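Local coordinates for syndapin (Drosophila melanogaster, PDB 3I2W), which probably takes part in endocytosis and the internalisation of plasma membrane proteins, and binds phospholipids as a homodimeric F-BAR protein, at residues B[185-188]-B[189-193]; B[137-140]-B[141-145]; B[112-115]-B[116-120]; B[195-198]-B[199-203]. All coordinates share one frame; numbering follows the deposited sequence.

Interaction 1 (B[185-188]-B[189-193]); sequences QVQK and CREKY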
loop_
_atom_site.group_PDB
_atom_site.type_symbol
_atom_site.label_atom_id
_atom_site.label_comp_id
_atom_site.label_asym_id
_atom_site.label_seq_id
_atom_site.Cartn_x
_atom_site.Cartn_y
_atom_site.Cartn_z
ATOM N N GLN B 185 -63.601 41.663 21.892
ATOM C CA GLN B 185 -62.694 40.589 21.511
ATOM C C GLN B 185 -61.296 41.099 21.148
ATOM O O GLN B 185 -60.332 40.666 21.737
ATOM C CB GLN B 185 -63.295 39.721 20.392
ATOM C CG GLN B 185 -64.227 38.643 20.873
ATOM C CD GLN B 185 -63.741 38.023 22.160
ATOM O OE1 GLN B 185 -63.896 38.604 23.238
ATOM N NE2 GLN B 185 -63.132 36.840 22.060
ATOM N N VAL B 186 -61.192 42.032 20.206
ATOM C CA VAL B 186 -59.931 42.711 19.939
ATOM C C VAL B 186 -59.166 43.152 21.203
ATOM O O VAL B 186 -57.924 43.111 21.240
ATOM C CB VAL B 186 -60.134 43.904 19.018
ATOM C CG1 VAL B 186 -58.894 44.838 19.015
ATOM C CG2 VAL B 186 -60.422 43.401 17.636
ATOM N N GLN B 187 -59.903 43.561 22.226
ATOM C CA GLN B 187 -59.272 44.043 23.415
ATOM C C GLN B 187 -58.892 42.866 24.255
ATOM O O GLN B 187 -57.740 42.604 24.400
ATOM C CB GLN B 187 -60.133 45.067 24.185
ATOM C CG GLN B 187 -59.294 45.927 25.138
ATOM C CD GLN B 187 -57.870 46.147 24.580
ATOM O OE1 GLN B 187 -56.872 45.633 25.127
ATOM N NE2 GLN B 187 -57.783 46.865 23.446
ATOM N N LYS B 188 -59.859 42.151 24.798
ATOM C CA LYS B 188 -59.573 40.968 25.583
ATOM C C LYS B 188 -58.305 40.232 25.039
ATOM O O LYS B 188 -57.357 39.951 25.784
ATOM C CB LYS B 188 -60.796 40.033 25.626
ATOM C CG LYS B 188 -60.895 39.212 26.926
ATOM C CD LYS B 188 -61.843 37.982 26.843
ATOM C CE LYS B 188 -61.866 37.223 28.197
ATOM N NZ LYS B 188 -62.473 35.853 28.132
ATOM N N CYS B 189 -58.304 39.962 23.737
ATOM C CA CYS B 189 -57.200 39.333 23.036
ATOM C C CYS B 189 -55.878 40.056 23.013
ATOM O O CYS B 189 -54.867 39.402 23.247
ATOM C CB CYS B 189 -57.603 39.060 21.612
ATOM S SG CYS B 189 -58.625 37.677 21.647
ATOM N N ARG B 190 -55.868 41.355 22.683
ATOM C CA ARG B 190 -54.650 42.124 22.768
ATOM C C ARG B 190 -54.074 41.925 24.164
ATOM O O ARG B 190 -52.875 41.731 24.342
ATOM C CB ARG B 190 -54.874 43.601 22.468
ATOM C CG ARG B 190 -53.558 44.375 22.265
ATOM C CD ARG B 190 -53.660 45.799 21.726
ATOM N NE ARG B 190 -54.122 45.837 20.337
ATOM C CZ ARG B 190 -55.348 46.242 19.978
ATOM N NH1 ARG B 190 -56.229 46.636 20.917
ATOM N NH2 ARG B 190 -55.707 46.259 18.692
ATOM N N GLU B 191 -54.930 41.906 25.165
ATOM C CA GLU B 191 -54.423 41.741 26.487
ATOM C C GLU B 191 -53.790 40.384 26.688
ATOM O O GLU B 191 -52.628 40.334 26.999
ATOM C CB GLU B 191 -55.456 42.089 27.534
ATOM C CG GLU B 191 -55.399 43.553 27.858
ATOM C CD GLU B 191 -56.692 44.050 28.487
ATOM O OE1 GLU B 191 -57.042 43.581 29.604
ATOM O OE2 GLU B 191 -57.361 44.917 27.862
ATOM N N LYS B 192 -54.514 39.288 26.497
ATOM C CA LYS B 192 -53.914 37.978 26.744
ATOM C C LYS B 192 -52.582 37.810 25.950
ATOM O O LYS B 192 -51.617 37.227 26.453
ATOM C CB LYS B 192 -54.886 36.803 26.499
ATOM C CG LYS B 192 -56.209 36.717 27.295
ATOM C CD LYS B 192 -56.199 37.080 28.833
ATOM C CE LYS B 192 -55.006 36.509 29.691
ATOM N NZ LYS B 192 -55.075 35.063 30.108
ATOM N N TYR B 193 -52.530 38.352 24.743
ATOM C CA TYR B 193 -51.335 38.276 23.948
ATOM C C TYR B 193 -50.177 39.016 24.667
ATOM O O TYR B 193 -49.197 38.401 25.048
ATOM C CB TYR B 193 -51.650 38.727 22.510
ATOM C CG TYR B 193 -50.574 38.612 21.463
ATOM C CD1 TYR B 193 -49.517 37.697 21.550
ATOM C CD2 TYR B 193 -50.631 39.407 20.338
ATOM C CE1 TYR B 193 -48.522 37.643 20.528
ATOM C CE2 TYR B 193 -49.649 39.373 19.342
ATOM C CZ TYR B 193 -48.609 38.501 19.441
ATOM O OH TYR B 193 -47.691 38.500 18.425
#

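Interaction 2 (B[137-140]-B[141-145]); sequences VEKA and KADYH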
loop_
_atom_site.group_PDB
_atom_site.type_symbol
_atom_site.label_atom_id
_atom_site.label_comp_id
_atom_site.label_asym_id
_atom_site.label_seq_id
_atom_site.Cartn_x
_atom_site.Cartn_y
_atom_site.Cartn_z
ATOM N N VAL B 137 -47.961 31.858 23.646
ATOM C CA VAL B 137 -47.787 33.033 22.845
ATOM C C VAL B 137 -48.410 32.782 21.510
ATOM O O VAL B 137 -49.057 33.637 20.984
ATOM C CB VAL B 137 -46.353 33.518 22.727
ATOM C CG1 VAL B 137 -46.184 34.435 21.537
ATOM C CG2 VAL B 137 -45.970 34.281 23.956
ATOM N N GLU B 138 -48.287 31.580 20.983
ATOM C CA GLU B 138 -48.774 31.324 19.637
ATOM C C GLU B 138 -50.301 31.272 19.486
ATOM O O GLU B 138 -50.807 31.728 18.479
ATOM C CB GLU B 138 -48.086 30.101 19.054
ATOM C CG GLU B 138 -46.569 30.284 18.918
ATOM C CD GLU B 138 -46.133 31.260 17.805
ATOM O OE1 GLU B 138 -45.207 32.101 18.039
ATOM O OE2 GLU B 138 -46.701 31.175 16.692
ATOM N N LYS B 139 -51.015 30.737 20.478
ATOM C CA LYS B 139 -52.497 30.783 20.527
ATOM C C LYS B 139 -52.951 32.236 20.650
ATOM O O LYS B 139 -53.602 32.762 19.759
ATOM C CB LYS B 139 -53.087 29.984 21.705
ATOM C CG LYS B 139 -53.632 28.609 21.359
ATOM C CD LYS B 139 -55.034 28.600 20.679
ATOM C CE LYS B 139 -56.224 28.881 21.651
ATOM N NZ LYS B 139 -55.846 28.981 23.103
ATOM N N ALA B 140 -52.592 32.877 21.753
ATOM C CA ALA B 140 -52.759 34.278 21.908
ATOM C C ALA B 140 -52.477 35.078 20.636
ATOM O O ALA B 140 -53.239 35.972 20.309
ATOM C CB ALA B 140 -51.899 34.760 23.036
ATOM N N LYS B 141 -51.406 34.794 19.918
ATOM C CA LYS B 141 -51.178 35.570 18.718
ATOM C C LYS B 141 -52.238 35.248 17.605
ATOM O O LYS B 141 -52.740 36.136 16.892
ATOM C CB LYS B 141 -49.729 35.443 18.242
ATOM C CG LYS B 141 -49.564 35.363 16.733
ATOM C CD LYS B 141 -48.311 36.063 16.248
ATOM C CE LYS B 141 -47.720 35.381 14.981
ATOM N NZ LYS B 141 -47.138 34.010 15.285
ATOM N N ALA B 142 -52.571 33.972 17.477
ATOM C CA ALA B 142 -53.548 33.567 16.492
ATOM C C ALA B 142 -54.935 34.067 16.949
ATOM O O ALA B 142 -55.667 34.687 16.158
ATOM C CB ALA B 142 -53.522 32.027 16.277
ATOM N N ASP B 143 -55.250 33.833 18.225
ATOM C CA ASP B 143 -56.531 34.160 18.781
ATOM C C ASP B 143 -56.789 35.636 18.733
ATOM O O ASP B 143 -57.933 36.082 18.934
ATOM C CB ASP B 143 -56.668 33.605 20.201
ATOM C CG ASP B 143 -57.008 32.133 20.184
ATOM O OD1 ASP B 143 -56.940 31.528 19.059
ATOM O OD2 ASP B 143 -57.350 31.591 21.271
ATOM N N TYR B 144 -55.768 36.405 18.390
ATOM C CA TYR B 144 -55.923 37.847 18.447
ATOM C C TYR B 144 -55.915 38.429 17.067
ATOM O O TYR B 144 -56.264 39.566 16.856
ATOM C CB TYR B 144 -54.813 38.472 19.272
ATOM C CG TYR B 144 -54.507 39.912 18.923
ATOM C CD1 TYR B 144 -55.199 40.961 19.512
ATOM C CD2 TYR B 144 -53.524 40.239 17.998
ATOM C CE1 TYR B 144 -54.927 42.319 19.187
ATOM C CE2 TYR B 144 -53.231 41.609 17.667
ATOM C CZ TYR B 144 -53.945 42.633 18.270
ATOM O OH TYR B 144 -53.682 43.962 17.962
ATOM N N HIS B 145 -55.486 37.651 16.105
ATOM C CA HIS B 145 -55.406 38.163 14.775
ATOM C C HIS B 145 -56.740 37.794 14.184
ATOM O O HIS B 145 -57.215 38.439 13.261
ATOM C CB HIS B 145 -54.253 37.510 13.986
ATOM C CG HIS B 145 -52.907 38.139 14.206
ATOM N ND1 HIS B 145 -51.732 37.524 13.830
ATOM C CD2 HIS B 145 -52.544 39.324 14.757
ATOM C CE1 HIS B 145 -50.705 38.303 14.130
ATOM N NE2 HIS B 145 -51.167 39.402 14.696
#

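Interaction 3 (B[112-115]-B[116-120]); sequences QIKE and RKDLE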
loop_
_atom_site.group_PDB
_atom_site.type_symbol
_atom_site.label_atom_id
_atom_site.label_comp_id
_atom_site.label_asym_id
_atom_site.label_seq_id
_atom_site.Cartn_x
_atom_site.Cartn_y
_atom_site.Cartn_z
ATOM N N GLN B 112 -31.726 2.399 20.413
ATOM C CA GLN B 112 -31.151 3.728 20.529
ATOM C C GLN B 112 -29.754 3.633 21.098
ATOM O O GLN B 112 -29.342 2.561 21.575
ATOM C CB GLN B 112 -31.986 4.568 21.454
ATOM C CG GLN B 112 -33.071 5.335 20.735
ATOM C CD GLN B 112 -34.330 5.574 21.622
ATOM O OE1 GLN B 112 -34.744 4.717 22.480
ATOM N NE2 GLN B 112 -34.970 6.743 21.392
ATOM N N ILE B 113 -29.012 4.728 20.990
ATOM C CA ILE B 113 -27.783 4.906 21.752
ATOM C C ILE B 113 -28.168 5.681 22.981
ATOM O O ILE B 113 -28.576 6.850 22.906
ATOM C CB ILE B 113 -26.741 5.699 21.003
ATOM C CG1 ILE B 113 -26.251 4.881 19.820
ATOM C CG2 ILE B 113 -25.592 6.055 21.925
ATOM C CD1 ILE B 113 -25.103 5.488 19.119
ATOM N N LYS B 114 -28.057 5.011 24.107
ATOM C CA LYS B 114 -28.495 5.532 25.337
ATOM C C LYS B 114 -27.930 6.898 25.619
ATOM O O LYS B 114 -28.640 7.747 26.070
ATOM C CB LYS B 114 -28.076 4.537 26.400
ATOM C CG LYS B 114 -28.520 4.839 27.793
ATOM C CD LYS B 114 -28.220 3.647 28.660
ATOM C CE LYS B 114 -28.157 4.049 30.138
ATOM N NZ LYS B 114 -29.342 4.876 30.425
ATOM N N GLU B 115 -26.666 7.148 25.341
ATOM C CA GLU B 115 -26.144 8.471 25.553
ATOM C C GLU B 115 -26.876 9.523 24.757
ATOM O O GLU B 115 -27.071 10.631 25.239
ATOM C CB GLU B 115 -24.633 8.544 25.329
ATOM C CG GLU B 115 -23.817 7.690 26.340
ATOM C CD GLU B 115 -23.968 6.167 26.119
ATOM O OE1 GLU B 115 -24.663 5.738 25.182
ATOM O OE2 GLU B 115 -23.368 5.371 26.871
ATOM N N ARG B 116 -27.333 9.196 23.563
ATOM C CA ARG B 116 -28.186 10.138 22.827
ATOM C C ARG B 116 -29.589 10.319 23.430
ATOM O O ARG B 116 -30.048 11.434 23.661
ATOM C CB ARG B 116 -28.285 9.687 21.383
ATOM C CG ARG B 116 -28.736 10.756 20.434
ATOM C CD ARG B 116 -28.927 10.173 19.049
ATOM N NE ARG B 116 -29.814 11.030 18.282
ATOM C CZ ARG B 116 -29.993 11.003 16.972
ATOM N NH1 ARG B 116 -29.343 10.164 16.205
ATOM N NH2 ARG B 116 -30.806 11.866 16.428
ATOM N N LYS B 117 -30.261 9.212 23.689
ATOM C CA LYS B 117 -31.640 9.204 24.162
ATOM C C LYS B 117 -31.769 9.931 25.461
ATOM O O LYS B 117 -32.675 10.717 25.619
ATOM C CB LYS B 117 -32.068 7.766 24.392
ATOM C CG LYS B 117 -33.371 7.603 25.122
ATOM C CD LYS B 117 -34.568 7.857 24.222
ATOM C CE LYS B 117 -35.797 8.343 25.003
ATOM N NZ LYS B 117 -36.896 8.472 24.012
ATOM N N ASP B 118 -30.841 9.680 26.389
ATOM C CA ASP B 118 -30.838 10.331 27.676
ATOM C C ASP B 118 -30.733 11.819 27.536
ATOM O O ASP B 118 -31.433 12.551 28.202
ATOM C CB ASP B 118 -29.673 9.881 28.517
ATOM C CG ASP B 118 -29.845 8.503 29.083
ATOM O OD1 ASP B 118 -30.971 7.979 29.103
ATOM O OD2 ASP B 118 -28.829 7.892 29.494
ATOM N N LEU B 119 -29.841 12.293 26.693
ATOM C CA LEU B 119 -29.696 13.715 26.581
ATOM C C LEU B 119 -30.760 14.406 25.778
ATOM O O LEU B 119 -30.871 15.622 25.822
ATOM C CB LEU B 119 -28.366 14.056 25.982
ATOM C CG LEU B 119 -27.536 14.303 27.184
ATOM C CD1 LEU B 119 -27.157 12.895 27.676
ATOM C CD2 LEU B 119 -26.411 14.962 26.657
ATOM N N GLU B 120 -31.515 13.662 24.994
ATOM C CA GLU B 120 -32.496 14.334 24.198
ATOM C C GLU B 120 -33.519 14.592 25.201
ATOM O O GLU B 120 -34.059 15.672 25.241
ATOM C CB GLU B 120 -33.038 13.443 23.113
ATOM C CG GLU B 120 -32.240 13.500 21.850
ATOM C CD GLU B 120 -32.727 12.499 20.823
ATOM O OE1 GLU B 120 -33.659 11.742 21.130
ATOM O OE2 GLU B 120 -32.214 12.478 19.694
#

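Interaction 4 (B[195-198]-B[199-203]); sequences QAIA and EITKY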
loop_
_atom_site.group_PDB
_atom_site.type_symbol
_atom_site.label_atom_id
_atom_site.label_comp_id
_atom_site.label_asym_id
_atom_site.label_seq_id
_atom_site.Cartn_x
_atom_site.Cartn_y
_atom_site.Cartn_z
ATOM N N GLN B 195 -49.863 39.591 27.616
ATOM C CA GLN B 195 -49.499 38.972 28.869
ATOM C C GLN B 195 -48.680 37.719 28.656
ATOM O O GLN B 195 -48.010 37.248 29.564
ATOM C CB GLN B 195 -50.745 38.587 29.670
ATOM C CG GLN B 195 -51.334 39.694 30.519
ATOM C CD GLN B 195 -52.841 39.586 30.533
ATOM O OE1 GLN B 195 -53.499 39.970 29.561
ATOM N NE2 GLN B 195 -53.403 39.029 31.612
ATOM N N ALA B 196 -48.805 37.144 27.480
ATOM C CA ALA B 196 -48.193 35.888 27.231
ATOM C C ALA B 196 -46.771 36.236 26.831
ATOM O O ALA B 196 -45.813 35.620 27.307
ATOM C CB ALA B 196 -48.929 35.138 26.134
ATOM N N ILE B 197 -46.629 37.266 26.010
ATOM C CA ILE B 197 -45.313 37.767 25.706
ATOM C C ILE B 197 -44.522 38.181 26.951
ATOM O O ILE B 197 -43.359 37.817 27.130
ATOM C CB ILE B 197 -45.377 38.865 24.732
ATOM C CG1 ILE B 197 -45.521 38.226 23.355
ATOM C CG2 ILE B 197 -44.082 39.613 24.759
ATOM C CD1 ILE B 197 -45.911 39.117 22.275
ATOM N N ALA B 198 -45.157 38.928 27.828
ATOM C CA ALA B 198 -44.531 39.270 29.061
ATOM C C ALA B 198 -44.139 38.026 29.848
ATOM O O ALA B 198 -43.117 38.047 30.509
ATOM C CB ALA B 198 -45.475 40.175 29.900
ATOM N N GLU B 199 -44.936 36.963 29.801
ATOM C CA GLU B 199 -44.766 35.864 30.770
ATOM C C GLU B 199 -43.550 35.017 30.392
ATOM O O GLU B 199 -42.802 34.519 31.256
ATOM C CB GLU B 199 -46.000 34.964 30.819
ATOM C CG GLU B 199 -46.267 34.338 32.169
ATOM C CD GLU B 199 -47.009 32.981 32.066
ATOM O OE1 GLU B 199 -47.844 32.836 31.133
ATOM O OE2 GLU B 199 -46.767 32.057 32.910
ATOM N N ILE B 200 -43.414 34.867 29.077
ATOM C CA ILE B 200 -42.347 34.162 28.429
ATOM C C ILE B 200 -41.111 35.018 28.583
ATOM O O ILE B 200 -40.078 34.469 28.954
ATOM C CB ILE B 200 -42.661 33.817 26.922
ATOM C CG1 ILE B 200 -41.571 32.979 26.284
ATOM C CG2 ILE B 200 -42.728 35.030 26.072
ATOM C CD1 ILE B 200 -41.851 31.555 26.264
ATOM N N THR B 201 -41.203 36.338 28.355
ATOM C CA THR B 201 -40.000 37.214 28.424
ATOM C C THR B 201 -39.350 37.155 29.775
ATOM O O THR B 201 -38.194 37.462 29.911
ATOM C CB THR B 201 -40.215 38.696 28.010
ATOM O OG1 THR B 201 -40.913 38.748 26.766
ATOM C CG2 THR B 201 -38.882 39.416 27.798
ATOM N N LYS B 202 -40.061 36.688 30.770
ATOM C CA LYS B 202 -39.435 36.645 32.055
ATOM C C LYS B 202 -38.843 35.268 32.321
ATOM O O LYS B 202 -37.924 35.132 33.148
ATOM C CB LYS B 202 -40.375 37.169 33.166
ATOM C CG LYS B 202 -41.284 36.141 33.812
ATOM C CD LYS B 202 -41.156 36.229 35.368
ATOM C CE LYS B 202 -41.959 37.405 35.987
ATOM N NZ LYS B 202 -43.409 37.062 36.209
ATOM N N TYR B 203 -39.349 34.257 31.618
ATOM C CA TYR B 203 -38.776 32.911 31.700
ATOM C C TYR B 203 -37.498 32.749 30.879
ATOM O O TYR B 203 -36.751 31.843 31.148
ATOM C CB TYR B 203 -39.770 31.822 31.316
ATOM C CG TYR B 203 -39.412 30.453 31.864
ATOM C CD1 TYR B 203 -39.587 30.165 33.196
ATOM C CD2 TYR B 203 -38.929 29.432 31.035
ATOM C CE1 TYR B 203 -39.278 28.910 33.711
ATOM C CE2 TYR B 203 -38.606 28.147 31.539
ATOM C CZ TYR B 203 -38.779 27.892 32.883
ATOM O OH TYR B 203 -38.482 26.645 33.452
#

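Interaction 1 (B[185-188]-B[189-193])
Val186 and Arg190 lie one turn apart, side by side, on helix 169-240, a long helix of the F-BAR domain. The four backbone bonds run from residue i+4 to i, as in alpha-helix. Cys189 N donates to Gln185 O at 2.9 Å, and Lys192 N donates to Lys188 O at 3.0 Å. Between them, Arg190 N and Glu191 N bond to Val186 O and Gln187 O. CG1 of Val186 lies 3.5 Å from Arg190 NH2. That methyl is opposite its backbone N (chi1 165°), and the arginine chain bends at chi3 (-68°), which turns the guanidinium back to it. Gln187, the next residue, brings its CG 3.5 Å from Glu191 OE2. Its amide plane is nearly coplanar with the carboxylate. Cys189 SG rests 3.4 Å from Gln185 O. Cys189 also packs on Tyr144 and Val186 on Glu151, both of helix 114-159. Arg190 NE makes a weak hydrogen bond to Tyr144 OH, while Arg190 also packs on Phe286 of the second subunit. The ring of Tyr193 stacks on that same Phe286. One side of this turn thus meets helix 114-159 and the second subunit, while Lys188, Glu191 and Lys192 are exposed.

Interaction 2 (B[137-140]-B[141-145])
Glu138 and Lys141 form a salt bridge on helix 114-159, with OE2 of Glu138 3.2 Å from Lys141 NZ. The two chains run alongside each other. The glutamate chain is bent at chi2 (-72°), which lays its carboxylate alongside the helix within range of the ammonium group. Lys141 also packs on Val287 of the second subunit. Lys139 and Asp143, one turn apart, form a second and longer salt bridge, NZ to OD2 at 3.5 Å. The lysine chain runs forward to Asp143, bending as it goes. Its CE lies nearer to Asp143 OD2 than its NZ does, so the ion pair is loose. Two backbone donors are satisfied in the usual helical way. Lys141 N bonds to Val137 O at 2.8 Å, and Ala142 N bonds to Glu138 O at 3.0 Å. Asp143 N points straight at Lys139 O, but the modelled separation is very short and its exact length is doubtful. Tyr144 turns its ring away from residues 137-140, and its OH is bonded to OE2 of Glu288 of the second subunit. His145 NE2 bonds to Val287 O of the same subunit. Val137 is buried against Ala196 and Ile200 of helix 169-240. An alanine in place of Asp143 would remove the carboxylate and would probably leave the Lys139 ammonium without its mate in this turn and the bent lysine chain freer to swing. The chemistry divides in two: lysines and acids pair off within the helix, whereas the polar ends of Tyr144 and His145 go mainly to the dimer partner.

Interaction 3 (B[112-115]-B[116-120])
Asp118 reaches back one turn to Lys114 at the start of helix 114-159, just after the short strand 112-113. Its CB points toward residues 112-115 and lies 3.4 Å from Lys114 O. CG sits 3.3 Å from the same oxygen, since chi1 of -75° places it beside the aspartate's own backbone N. OD1 is 3.7 Å from Lys114 NZ. OD2 makes the salt bridge, 3.2 Å from Lys114 NZ, and accepts on its syn lone pair. The lysine chain crosses at a slant and bends at chi4 (48°) to bring NZ there. Asp118 N donates to Lys114 O at 2.9 Å, and Lys117 N donates to Ile113 O at 3.0 Å. Ile113 holds the N-cap position. On another side, Arg116 NE bridges to Glu120 OE2 at 3.1 Å, while Arg116 NH1 pairs with Glu18 of helix 11-58. Glu115 OE1 accepts from His107 N. A leucine in place of Asp118 would probably leave the Lys114 ammonium without its carboxylate and free to turn. The helix thus opens with paired charges, and Asp118, near its N-terminal end, may also be favoured by the helix dipole.

Interaction 4 (B[195-198]-B[199-203])
Ile200 N and Thr201 N each reach back four residues, to Ala196 O at 3.1 Å and Ile197 O at 2.9 Å, as in regular alpha-helix. This is a turn of helix 169-240 in the F-BAR domain. The pattern is less regular on either side. Glu199 N bonds to Ala196 O at 3.0 Å, three residues back, and only weakly to Gln195 O. Ala196 O thus takes two donors, Ile200 N nearly along its C=O axis and Glu199 N from well above its plane. Lys202 N makes a weak bond to Ala198 O. Among the side chains, Glu199 lays its CB 3.3 Å from Gln195 O and then runs out extended; it also touches Leu133 of helix 114-159. Ile200 is the buried residue of the group. Its CG1 lies opposite the backbone N (chi1 -175°), which leaves CG2 between that N and the carbonyl carbon, turned back toward the preceding turn. CG2 lies closest to Ile197 O, at 3.0 Å. The side chain packs on Trp130 and Leu133 of helix 114-159 and on Pro284 of the second subunit. Ile197 meets the second subunit too, at Ser285. Ile197 and Thr201 cross at an angle, with CG2 of Ile197 3.8 Å from Thr201 OG1. The threonine hydroxyl turns back along the helix (chi1 -49°) and donates to Ile197 O at 2.6 Å. The same oxygen takes Thr201 N, and the two donors come from opposite faces of its carbonyl plane.

Interactions 1 and 4 follow each other on helix 169-240. Interaction 2 lies on helix 114-159, and interaction 3 joins strand 112-113 to the start of that helix. Interactions 1, 3 and 4 are surface contacts, while interaction 2 is partly buried. Interactions 1 and 2 touch directly where the two helices pack, with Tyr193 CA 3.7 Å from Ala140 CB. Interaction 4 meets interaction 2 through Val137. These three all contact the second subunit. Interaction 3 stands apart, its centre about 35 Å from that of interaction 2, without contact to another chain of the assembly. Salt bridges mark interactions 2 and 3; interaction 1 has backbone bonds and an arginine beside a valine; interaction 4 has backbone bonds and a threonine hydroxyl.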